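Local coordinates for protein sulfite reductase [ferredoxin] (Mycobacterium tuberculosis, PDB 1ZJ8) that probably reduces sulfite to sulfide with electrons from reduced ferredoxin, using a siroheme and a [4Fe-4S] cluster, at residues A[136-141]-A[390-395]; A[214-219]-A[292-297]. All coordinates share one frame; numbering follows the deposited sequence.

How the interactions relate
Both contacts touch the same siroheme, and their nearest atoms are about 6 Å apart. Interaction 1 lies deep in the chain, and all its touching residues are buried. It joins two ferredoxin-like half domains, bringing the end of strand 135-138 and the loop after it against the residues leading into strand 392-397. Between the segments it is mostly apolar; Asp140 N and Arg141 bond siroheme carboxylates. Interaction 2 lies farther out and includes partly exposed residues, though it is still largely buried. It joins two loops within the first 4Fe-4S domain, so the two contacts hold different elements. Its chemistry is mainly ionic and polar, with one arginine paired with an aspartate over a proline, and two others stacked.

Interaction 1: residues A[136-141]-A[390-395]; sequences ADISDR and QKLVIL. With SRM (siroheme), chain E.
Ile138 and Leu392 form the close apolar part of this contact. Ile138 CD1 lies 3.6 Å from Leu392 CD2, and the two side chains cross at about a right angle. Ile138 CG1, anti to the carbonyl carbon (chi1 -79°), points to Leu392 CD2 and leaves the CG2 branch to the backbone of the other segment, with Ile138 CG2 3.7 Å from Gln390 CA. Gln390 continues the packing toward the cofactor. Its CG meets Asp140 CB at 3.5 Å, a contact between aliphatic carbons.

The other side is looser and polar. Here the segments face the siroheme more than each other. Asp140 N donates a nearly straight bond of 3.0 Å to siroheme O4B (N-H...O angle 161°). Arg141 NH1 reaches siroheme O3C at 3.2 Å, with the oxygen at the edge of the guanidinium. Asn234 and Val178 also hold this guanidinium, so its rotation is well restrained. Two carboxylates on different pyrrole rings of the siroheme are thus held by consecutive residues of one loop. Gln390 extends beyond CG, and its NE2 donates to the carbonyl of Ala427. That links the contact to the strand just before Cys428, which probably ligates the iron-sulfur cluster.

The contact joins two ferredoxin-like half domains. Strand 135-138 lies between strands 144-149 and 363-365 in one antiparallel sheet. Strand 392-397 lies between 384-386 and 353-357 in another. Phe386 of strand 384-386 touches both Ile138 and Leu392, and helix 366-379 packs on Ala136 and Ile394.

Interaction 2: residues A[214-219]-A[292-297]; sequences DLPRKY and GYRRLR. With SRM (siroheme), chain E.
At the rim of the siroheme pocket, Arg217 and Arg297 stack their guanidinium groups. The centres of the Arg217 and Arg297 guanidiniums are 4.3 Å apart and their planes differ by 18°. The overlap is offset, with Arg297 NH1 toward the rim of the Arg217 group. Two like charges would repel here, but each arginine has polar partners that may offset this. Arg217 NE donates to Arg297 O at 3.1 Å, approaching somewhat off the carbonyl plane. Arg297 NH1 makes a weak bond of 3.5 Å to Pro216 O, which lies at the edge of its guanidinium. The strongest partner of Arg297 is Asp174, which forms a salt bridge with its NH2. On the cofactor side, Arg217 NH2 lies 3.1 Å from siroheme O4D, and the oxygen sits obliquely to the guanidinium.

Pro216 fills the middle of the contact. Its CB lies 3.4 Å from Tyr293 O, and its CG packs on Gly292 just after helix 277-291. The guanidinium of Arg294 lies over the proline, with Pro216 N 3.7 Å above the centre of the Arg294 guanidinium plane. Farther along, Arg294 NH2 forms a salt bridge of 2.6 Å with Asp214 OD1. Asp214 CG is anti to the backbone N (chi1 -176°), which carries the carboxylate across to Arg294. The carboxylate and guanidinium planes stand 78° apart, so this is no flat two-pronged pair. Arg294 NH2 also makes a weak bond to Asp214 O. Lys41 is a second partner of Asp214, and Trp26 makes a cation-pi contact with Arg294.

The two loops lead into strand 219-224 and helix 302-309. Arg217, together with Arg301, brings positive charge to the siroheme carboxylates, as is typical of the basic siroheme pocket of sulfite and nitrite reductases.

Interaction 1: residues A[136-141]-A[390-395]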
loop_
_atom_site.group_PDB
_atom_site.type_symbol
_atom_site.label_atom_id
_atom_site.label_comp_id
_atom_site.label_asym_id
_atom_site.label_seq_id
_atom_site.Cartn_x
_atom_site.Cartn_y
_atom_site.Cartn_z
ATOM N N ALA A 136 6.721 14.657 1.669
ATOM C CA ALA A 136 5.834 14.004 0.712
ATOM C C ALA A 136 6.388 12.617 0.418
ATOM O O ALA A 136 7.481 12.503 -0.114
ATOM C CB ALA A 136 5.770 14.817 -0.555
ATOM N N ASP A 137 5.654 11.575 0.800
ATOM C CA ASP A 137 6.108 10.193 0.603
ATOM C C ASP A 137 5.053 9.379 -0.143
ATOM O O ASP A 137 3.881 9.377 0.255
ATOM C CB ASP A 137 6.426 9.533 1.942
ATOM C CG ASP A 137 7.543 10.247 2.701
ATOM O OD1 ASP A 137 8.447 10.816 2.031
ATOM O OD2 ASP A 137 7.512 10.244 3.969
ATOM N N ILE A 138 5.464 8.713 -1.229
ATOM C CA ILE A 138 4.537 7.948 -2.054
ATOM C C ILE A 138 4.379 6.642 -1.384
ATOM O O ILE A 138 5.343 5.917 -1.227
ATOM C CB ILE A 138 5.030 7.632 -3.492
ATOM C CG1 ILE A 138 4.855 8.830 -4.412
ATOM C CG2 ILE A 138 4.232 6.480 -4.117
ATOM C CD1 ILE A 138 6.048 9.756 -4.359
ATOM N N SER A 139 3.142 6.332 -1.034
ATOM C CA SER A 139 2.804 5.109 -0.367
ATOM C C SER A 139 2.752 3.954 -1.390
ATOM O O SER A 139 2.699 4.181 -2.606
ATOM C CB SER A 139 1.449 5.338 0.288
ATOM O OG SER A 139 0.387 5.130 -0.633
ATOM N N ASP A 140 2.766 2.716 -0.895
ATOM C CA ASP A 140 2.674 1.542 -1.755
ATOM C C ASP A 140 1.212 1.135 -2.064
ATOM O O ASP A 140 0.950 -0.007 -2.423
ATOM C CB ASP A 140 3.453 0.404 -1.110
ATOM C CG ASP A 140 2.784 -0.122 0.134
ATOM O OD1 ASP A 140 1.656 0.313 0.385
ATOM O OD2 ASP A 140 3.366 -0.979 0.844
ATOM N N ARG A 141 0.268 2.064 -1.892
ATOM C CA ARG A 141 -1.103 1.927 -2.402
ATOM C C ARG A 141 -1.443 3.134 -3.282
ATOM O O ARG A 141 -2.597 3.504 -3.393
ATOM C CB ARG A 141 -2.137 1.857 -1.265
ATOM C CG ARG A 141 -2.240 0.551 -0.494
ATOM C CD ARG A 141 -3.564 0.470 0.270
ATOM N NE ARG A 141 -4.713 0.099 -0.584
ATOM C CZ ARG A 141 -4.950 -1.136 -1.055
ATOM N NH1 ARG A 141 -4.137 -2.143 -0.765
ATOM N NH2 ARG A 141 -6.013 -1.374 -1.812
ATOM N N GLN A 390 5.644 2.013 -4.554
ATOM C CA GLN A 390 6.146 3.305 -4.086
ATOM C C GLN A 390 6.997 4.021 -5.139
ATOM O O GLN A 390 8.031 4.633 -4.822
ATOM C CB GLN A 390 6.948 3.165 -2.792
ATOM C CG GLN A 390 6.325 2.326 -1.723
ATOM C CD GLN A 390 7.315 2.021 -0.621
ATOM O OE1 GLN A 390 8.479 1.694 -0.892
ATOM N NE2 GLN A 390 6.874 2.136 0.629
ATOM N N LYS A 391 6.549 3.937 -6.387
ATOM C CA LYS A 391 7.264 4.501 -7.525
ATOM C C LYS A 391 6.343 5.430 -8.286
ATOM O O LYS A 391 5.161 5.548 -7.957
ATOM C CB LYS A 391 7.804 3.374 -8.406
ATOM C CG LYS A 391 9.088 2.709 -7.813
ATOM C CD LYS A 391 8.928 1.244 -7.438
ATOM C CE LYS A 391 10.164 0.657 -6.703
ATOM N NZ LYS A 391 10.207 0.764 -5.216
ATOM N N LEU A 392 6.871 6.135 -9.277
ATOM C CA LEU A 392 5.990 6.918 -10.149
ATOM C C LEU A 392 6.327 6.782 -11.617
ATOM O O LEU A 392 7.493 6.704 -11.988
ATOM C CB LEU A 392 5.938 8.400 -9.748
ATOM C CG LEU A 392 7.033 9.017 -8.887
ATOM C CD1 LEU A 392 6.832 10.546 -8.787
ATOM C CD2 LEU A 392 7.047 8.420 -7.495
ATOM N N VAL A 393 5.281 6.776 -12.440
ATOM C CA VAL A 393 5.462 6.728 -13.882
ATOM C C VAL A 393 4.698 7.836 -14.601
ATOM O O VAL A 393 3.546 8.114 -14.281
ATOM C CB VAL A 393 5.184 5.298 -14.453
ATOM C CG1 VAL A 393 4.552 4.401 -13.409
ATOM C CG2 VAL A 393 4.376 5.339 -15.738
ATOM N N ILE A 394 5.377 8.456 -15.569
ATOM C CA ILE A 394 4.836 9.524 -16.424
ATOM C C ILE A 394 4.464 8.978 -17.795
ATOM O O ILE A 394 5.297 8.359 -18.433
ATOM C CB ILE A 394 5.906 10.610 -16.726
ATOM C CG1 ILE A 394 6.780 10.942 -15.508
ATOM C CG2 ILE A 394 5.249 11.887 -17.254
ATOM C CD1 ILE A 394 6.063 11.674 -14.422
ATOM N N LEU A 395 3.255 9.251 -18.282
ATOM C CA LEU A 395 2.847 8.786 -19.611
ATOM C C LEU A 395 2.997 9.851 -20.715
ATOM O O LEU A 395 3.260 11.020 -20.441
ATOM C CB LEU A 395 1.397 8.311 -19.554
ATOM C CG LEU A 395 0.995 7.433 -18.385
ATOM C CD1 LEU A 395 -0.439 7.034 -18.558
ATOM C CD2 LEU A 395 1.869 6.219 -18.322
HETATM FE FE SRM E . -0.773 0.627 6.807
HETATM C CHA SRM E . -1.568 1.253 10.070
HETATM C CHB SRM E . 1.509 3.076 6.910
HETATM C CHC SRM E . -0.054 0.057 3.685
HETATM C CHD SRM E . -1.203 -2.758 7.348
HETATM N NA SRM E . -0.293 2.033 8.146
HETATM C C1A SRM E . -0.807 2.220 9.382
HETATM C C2A SRM E . -0.492 3.561 9.971
HETATM C CMA SRM E . -1.648 4.487 9.754
HETATM C CDA SRM E . -0.033 3.475 11.400
HETATM C CEA SRM E . -0.971 3.852 12.503
HETATM O O3A SRM E . -2.009 3.198 12.648
HETATM O O4A SRM E . -0.720 4.804 13.256
HETATM C C3A SRM E . 0.678 3.951 9.134
HETATM C CAA SRM E . 0.725 5.397 8.769
HETATM C CBA SRM E . 1.524 6.011 9.887
HETATM C CCA SRM E . 2.311 7.184 9.398
HETATM O O1A SRM E . 2.865 7.117 8.280
HETATM O O2A SRM E . 2.368 8.208 10.122
HETATM C C4A SRM E . 0.627 2.992 7.994
HETATM N NB SRM E . 0.393 1.531 5.508
HETATM C C1B SRM E . 1.246 2.547 5.649
HETATM C C2B SRM E . 1.850 3.055 4.369
HETATM C CMB SRM E . 1.987 4.549 4.297
HETATM C CDB SRM E . 3.212 2.455 4.254
HETATM C CEB SRM E . 4.038 2.810 3.070
HETATM O O3B SRM E . 5.082 3.492 3.160
HETATM O O4B SRM E . 3.641 2.405 1.977
HETATM C C3B SRM E . 0.887 2.433 3.381
HETATM C CAB SRM E . -0.300 3.331 3.146
HETATM C CBB SRM E . -0.938 3.079 1.814
HETATM C CCB SRM E . -2.240 3.820 1.713
HETATM O O1B SRM E . -2.325 4.859 1.063
HETATM O O2B SRM E . -3.257 3.392 2.249
HETATM C C4B SRM E . 0.371 1.282 4.202
HETATM N NC SRM E . -0.538 -0.996 5.785
HETATM C C1C SRM E . -0.417 -1.046 4.443
HETATM C C2C SRM E . -0.308 -2.336 3.942
HETATM C CDC SRM E . 0.095 -2.798 2.581
HETATM C CEC SRM E . -0.895 -2.933 1.490
HETATM O O3C SRM E . -2.056 -2.486 1.638
HETATM O O4C SRM E . -0.495 -3.514 0.471
HETATM C C3C SRM E . -0.589 -3.110 5.027
HETATM C CAC SRM E . -0.588 -4.596 4.876
HETATM C CBC SRM E . -1.680 -5.284 4.084
HETATM C CCC SRM E . -2.918 -5.400 4.957
HETATM O O1C SRM E . -3.593 -4.377 5.249
HETATM O O2C SRM E . -3.206 -6.549 5.381
HETATM C C4C SRM E . -0.791 -2.288 6.106
HETATM N ND SRM E . -1.607 -0.475 8.286
HETATM C C1D SRM E . -1.490 -1.811 8.347
HETATM C C2D SRM E . -1.696 -2.227 9.676
HETATM C CAD SRM E . -2.255 -3.594 10.030
HETATM C CBD SRM E . -3.736 -3.742 10.195
HETATM C CCD SRM E . -4.410 -5.066 10.416
HETATM O O1D SRM E . -5.180 -5.465 9.514
HETATM O O2D SRM E . -4.203 -5.740 11.461
HETATM C C3D SRM E . -1.943 -1.081 10.412
HETATM C CDD SRM E . -2.645 -1.041 11.742
HETATM C CED SRM E . -4.144 -1.178 11.888
HETATM O O3D SRM E . -4.894 -1.094 10.914
HETATM O O4D SRM E . -4.665 -1.381 12.994
HETATM C C4D SRM E . -1.887 -0.006 9.540
#

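Interaction 2: residues A[214-219]-A[292-297]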
loop_
_atom_site.group_PDB
_atom_site.type_symbol
_atom_site.label_atom_id
_atom_site.label_comp_id
_atom_site.label_asym_id
_atom_site.label_seq_id
_atom_site.Cartn_x
_atom_site.Cartn_y
_atom_site.Cartn_z
ATOM N N ASP A 214 -19.306 2.351 7.350
ATOM C CA ASP A 214 -19.111 1.651 8.628
ATOM C C ASP A 214 -19.015 0.154 8.398
ATOM O O ASP A 214 -20.037 -0.556 8.291
ATOM C CB ASP A 214 -20.241 1.998 9.614
ATOM C CG ASP A 214 -20.053 1.376 11.006
ATOM O OD1 ASP A 214 -19.033 0.691 11.255
ATOM O OD2 ASP A 214 -20.947 1.581 11.856
ATOM N N LEU A 215 -17.767 -0.307 8.316
ATOM C CA LEU A 215 -17.455 -1.717 8.090
ATOM C C LEU A 215 -16.720 -2.281 9.321
ATOM O O LEU A 215 -16.224 -1.521 10.173
ATOM C CB LEU A 215 -16.607 -1.891 6.814
ATOM C CG LEU A 215 -16.951 -1.050 5.582
ATOM C CD1 LEU A 215 -16.012 -1.402 4.451
ATOM C CD2 LEU A 215 -18.369 -1.257 5.141
ATOM N N PRO A 216 -16.682 -3.620 9.438
ATOM C CA PRO A 216 -15.947 -4.296 10.498
ATOM C C PRO A 216 -14.510 -3.804 10.661
ATOM O O PRO A 216 -13.985 -3.799 11.784
ATOM C CB PRO A 216 -15.936 -5.754 10.030
ATOM C CG PRO A 216 -17.157 -5.905 9.184
ATOM C CD PRO A 216 -17.401 -4.572 8.563
ATOM N N ARG A 217 -13.877 -3.443 9.542
ATOM C CA ARG A 217 -12.555 -2.832 9.556
ATOM C C ARG A 217 -12.235 -2.166 8.222
ATOM O O ARG A 217 -13.132 -1.947 7.388
ATOM C CB ARG A 217 -11.511 -3.900 9.871
ATOM C CG ARG A 217 -10.919 -3.790 11.253
ATOM C CD ARG A 217 -9.550 -4.473 11.289
ATOM N NE ARG A 217 -8.742 -4.043 12.420
ATOM C CZ ARG A 217 -8.228 -2.827 12.545
ATOM N NH1 ARG A 217 -8.424 -1.885 11.615
ATOM N NH2 ARG A 217 -7.516 -2.557 13.623
ATOM N N LYS A 218 -10.954 -1.828 8.036
ATOM C CA LYS A 218 -10.454 -1.330 6.757
ATOM C C LYS A 218 -10.637 -2.382 5.655
ATOM O O LYS A 218 -10.631 -3.596 5.925
ATOM C CB LYS A 218 -8.981 -0.895 6.879
ATOM C CG LYS A 218 -7.980 -2.007 7.158
ATOM C CD LYS A 218 -6.534 -1.545 6.977
ATOM C CE LYS A 218 -5.883 -1.070 8.280
ATOM N NZ LYS A 218 -4.527 -0.470 8.033
ATOM N N TYR A 219 -10.782 -1.883 4.424
ATOM C CA TYR A 219 -11.152 -2.677 3.248
ATOM C C TYR A 219 -10.391 -2.222 2.003
ATOM O O TYR A 219 -10.574 -1.110 1.518
ATOM C CB TYR A 219 -12.639 -2.514 3.004
ATOM C CG TYR A 219 -13.264 -3.386 1.936
ATOM C CD1 TYR A 219 -13.571 -4.697 2.195
ATOM C CD2 TYR A 219 -13.620 -2.864 0.703
ATOM C CE1 TYR A 219 -14.187 -5.486 1.248
ATOM C CE2 TYR A 219 -14.246 -3.645 -0.251
ATOM C CZ TYR A 219 -14.535 -4.966 0.029
ATOM O OH TYR A 219 -15.163 -5.777 -0.898
ATOM N N GLY A 292 -19.095 -9.738 8.406
ATOM C CA GLY A 292 -17.768 -9.608 9.003
ATOM C C GLY A 292 -17.827 -9.496 10.519
ATOM O O GLY A 292 -18.764 -8.922 11.075
ATOM N N TYR A 293 -16.813 -10.037 11.186
ATOM C CA TYR A 293 -16.758 -10.052 12.650
ATOM C C TYR A 293 -16.508 -8.651 13.212
ATOM O O TYR A 293 -15.747 -7.883 12.631
ATOM C CB TYR A 293 -15.673 -11.023 13.117
ATOM C CG TYR A 293 -15.790 -12.416 12.526
ATOM C CD1 TYR A 293 -17.032 -12.988 12.261
ATOM C CD2 TYR A 293 -14.660 -13.176 12.259
ATOM C CE1 TYR A 293 -17.145 -14.281 11.731
ATOM C CE2 TYR A 293 -14.765 -14.486 11.739
ATOM C CZ TYR A 293 -16.015 -15.030 11.477
ATOM O OH TYR A 293 -16.142 -16.304 10.952
ATOM N N ARG A 294 -17.176 -8.316 14.320
ATOM C CA ARG A 294 -17.065 -6.977 14.940
ATOM C C ARG A 294 -16.883 -7.072 16.471
ATOM O O ARG A 294 -17.340 -6.207 17.236
ATOM C CB ARG A 294 -18.280 -6.100 14.566
ATOM C CG ARG A 294 -18.581 -6.035 13.048
ATOM C CD ARG A 294 -19.875 -5.299 12.721
ATOM N NE ARG A 294 -19.663 -3.865 12.527
ATOM C CZ ARG A 294 -19.898 -3.183 11.398
ATOM N NH1 ARG A 294 -20.391 -3.782 10.313
ATOM N NH2 ARG A 294 -19.662 -1.872 11.366
ATOM N N ARG A 295 -16.161 -8.114 16.882
ATOM C CA ARG A 295 -15.941 -8.438 18.281
ATOM C C ARG A 295 -14.478 -8.189 18.693
ATOM O O ARG A 295 -14.197 -7.235 19.413
ATOM C CB ARG A 295 -16.345 -9.896 18.514
ATOM C CG ARG A 295 -16.236 -10.353 19.946
ATOM C CD ARG A 295 -16.687 -11.786 20.060
ATOM N NE ARG A 295 -15.746 -12.695 19.410
ATOM C CZ ARG A 295 -14.630 -13.167 19.971
ATOM N NH1 ARG A 295 -14.279 -12.812 21.204
ATOM N NH2 ARG A 295 -13.849 -13.996 19.286
ATOM N N LEU A 296 -13.562 -9.050 18.251
ATOM C CA LEU A 296 -12.127 -8.813 18.450
ATOM C C LEU A 296 -11.612 -7.861 17.364
ATOM O O LEU A 296 -11.773 -8.119 16.166
ATOM C CB LEU A 296 -11.320 -10.124 18.415
ATOM C CG LEU A 296 -11.548 -11.148 19.541
ATOM C CD1 LEU A 296 -10.759 -12.461 19.331
ATOM C CD2 LEU A 296 -11.230 -10.540 20.910
ATOM N N ARG A 297 -10.976 -6.774 17.793
ATOM C CA ARG A 297 -10.373 -5.782 16.885
ATOM C C ARG A 297 -9.342 -6.376 15.933
ATOM O O ARG A 297 -9.263 -5.968 14.787
ATOM C CB ARG A 297 -9.688 -4.682 17.692
ATOM C CG ARG A 297 -9.687 -3.366 17.011
ATOM C CD ARG A 297 -11.049 -2.711 17.125
ATOM N NE ARG A 297 -11.194 -1.571 16.216
ATOM C CZ ARG A 297 -11.603 -1.655 14.945
ATOM N NH1 ARG A 297 -11.873 -2.831 14.372
ATOM N NH2 ARG A 297 -11.712 -0.551 14.225
HETATM FE FE SRM E . -0.773 0.627 6.807
HETATM C CHA SRM E . -1.568 1.253 10.070
HETATM C CHB SRM E . 1.509 3.076 6.910
HETATM C CHC SRM E . -0.054 0.057 3.685
HETATM C CHD SRM E . -1.203 -2.758 7.348
HETATM N NA SRM E . -0.293 2.033 8.146
HETATM C C1A SRM E . -0.807 2.220 9.382
HETATM C C2A SRM E . -0.492 3.561 9.971
HETATM C CMA SRM E . -1.648 4.487 9.754
HETATM C CDA SRM E . -0.033 3.475 11.400
HETATM C CEA SRM E . -0.971 3.852 12.503
HETATM O O3A SRM E . -2.009 3.198 12.648
HETATM O O4A SRM E . -0.720 4.804 13.256
HETATM C C3A SRM E . 0.678 3.951 9.134
HETATM C CAA SRM E . 0.725 5.397 8.769
HETATM C CBA SRM E . 1.524 6.011 9.887
HETATM C CCA SRM E . 2.311 7.184 9.398
HETATM O O1A SRM E . 2.865 7.117 8.280
HETATM O O2A SRM E . 2.368 8.208 10.122
HETATM C C4A SRM E . 0.627 2.992 7.994
HETATM N NB SRM E . 0.393 1.531 5.508
HETATM C C1B SRM E . 1.246 2.547 5.649
HETATM C C2B SRM E . 1.850 3.055 4.369
HETATM C CMB SRM E . 1.987 4.549 4.297
HETATM C CDB SRM E . 3.212 2.455 4.254
HETATM C CEB SRM E . 4.038 2.810 3.070
HETATM O O3B SRM E . 5.082 3.492 3.160
HETATM O O4B SRM E . 3.641 2.405 1.977
HETATM C C3B SRM E . 0.887 2.433 3.381
HETATM C CAB SRM E . -0.300 3.331 3.146
HETATM C CBB SRM E . -0.938 3.079 1.814
HETATM C CCB SRM E . -2.240 3.820 1.713
HETATM O O1B SRM E . -2.325 4.859 1.063
HETATM O O2B SRM E . -3.257 3.392 2.249
HETATM C C4B SRM E . 0.371 1.282 4.202
HETATM N NC SRM E . -0.538 -0.996 5.785
HETATM C C1C SRM E . -0.417 -1.046 4.443
HETATM C C2C SRM E . -0.308 -2.336 3.942
HETATM C CDC SRM E . 0.095 -2.798 2.581
HETATM C CEC SRM E . -0.895 -2.933 1.490
HETATM O O3C SRM E . -2.056 -2.486 1.638
HETATM O O4C SRM E . -0.495 -3.514 0.471
HETATM C C3C SRM E . -0.589 -3.110 5.027
HETATM C CAC SRM E . -0.588 -4.596 4.876
HETATM C CBC SRM E . -1.680 -5.284 4.084
HETATM C CCC SRM E . -2.918 -5.400 4.957
HETATM O O1C SRM E . -3.593 -4.377 5.249
HETATM O O2C SRM E . -3.206 -6.549 5.381
HETATM C C4C SRM E . -0.791 -2.288 6.106
HETATM N ND SRM E . -1.607 -0.475 8.286
HETATM C C1D SRM E . -1.490 -1.811 8.347
HETATM C C2D SRM E . -1.696 -2.227 9.676
HETATM C CAD SRM E . -2.255 -3.594 10.030
HETATM C CBD SRM E . -3.736 -3.742 10.195
HETATM C CCD SRM E . -4.410 -5.066 10.416
HETATM O O1D SRM E . -5.180 -5.465 9.514
HETATM O O2D SRM E . -4.203 -5.740 11.461
HETATM C C3D SRM E . -1.943 -1.081 10.412
HETATM C CDD SRM E . -2.645 -1.041 11.742
HETATM C CED SRM E . -4.144 -1.178 11.888
HETATM O O3D SRM E . -4.894 -1.094 10.914
HETATM O O4D SRM E . -4.665 -1.381 12.994
HETATM C C4D SRM E . -1.887 -0.006 9.540
#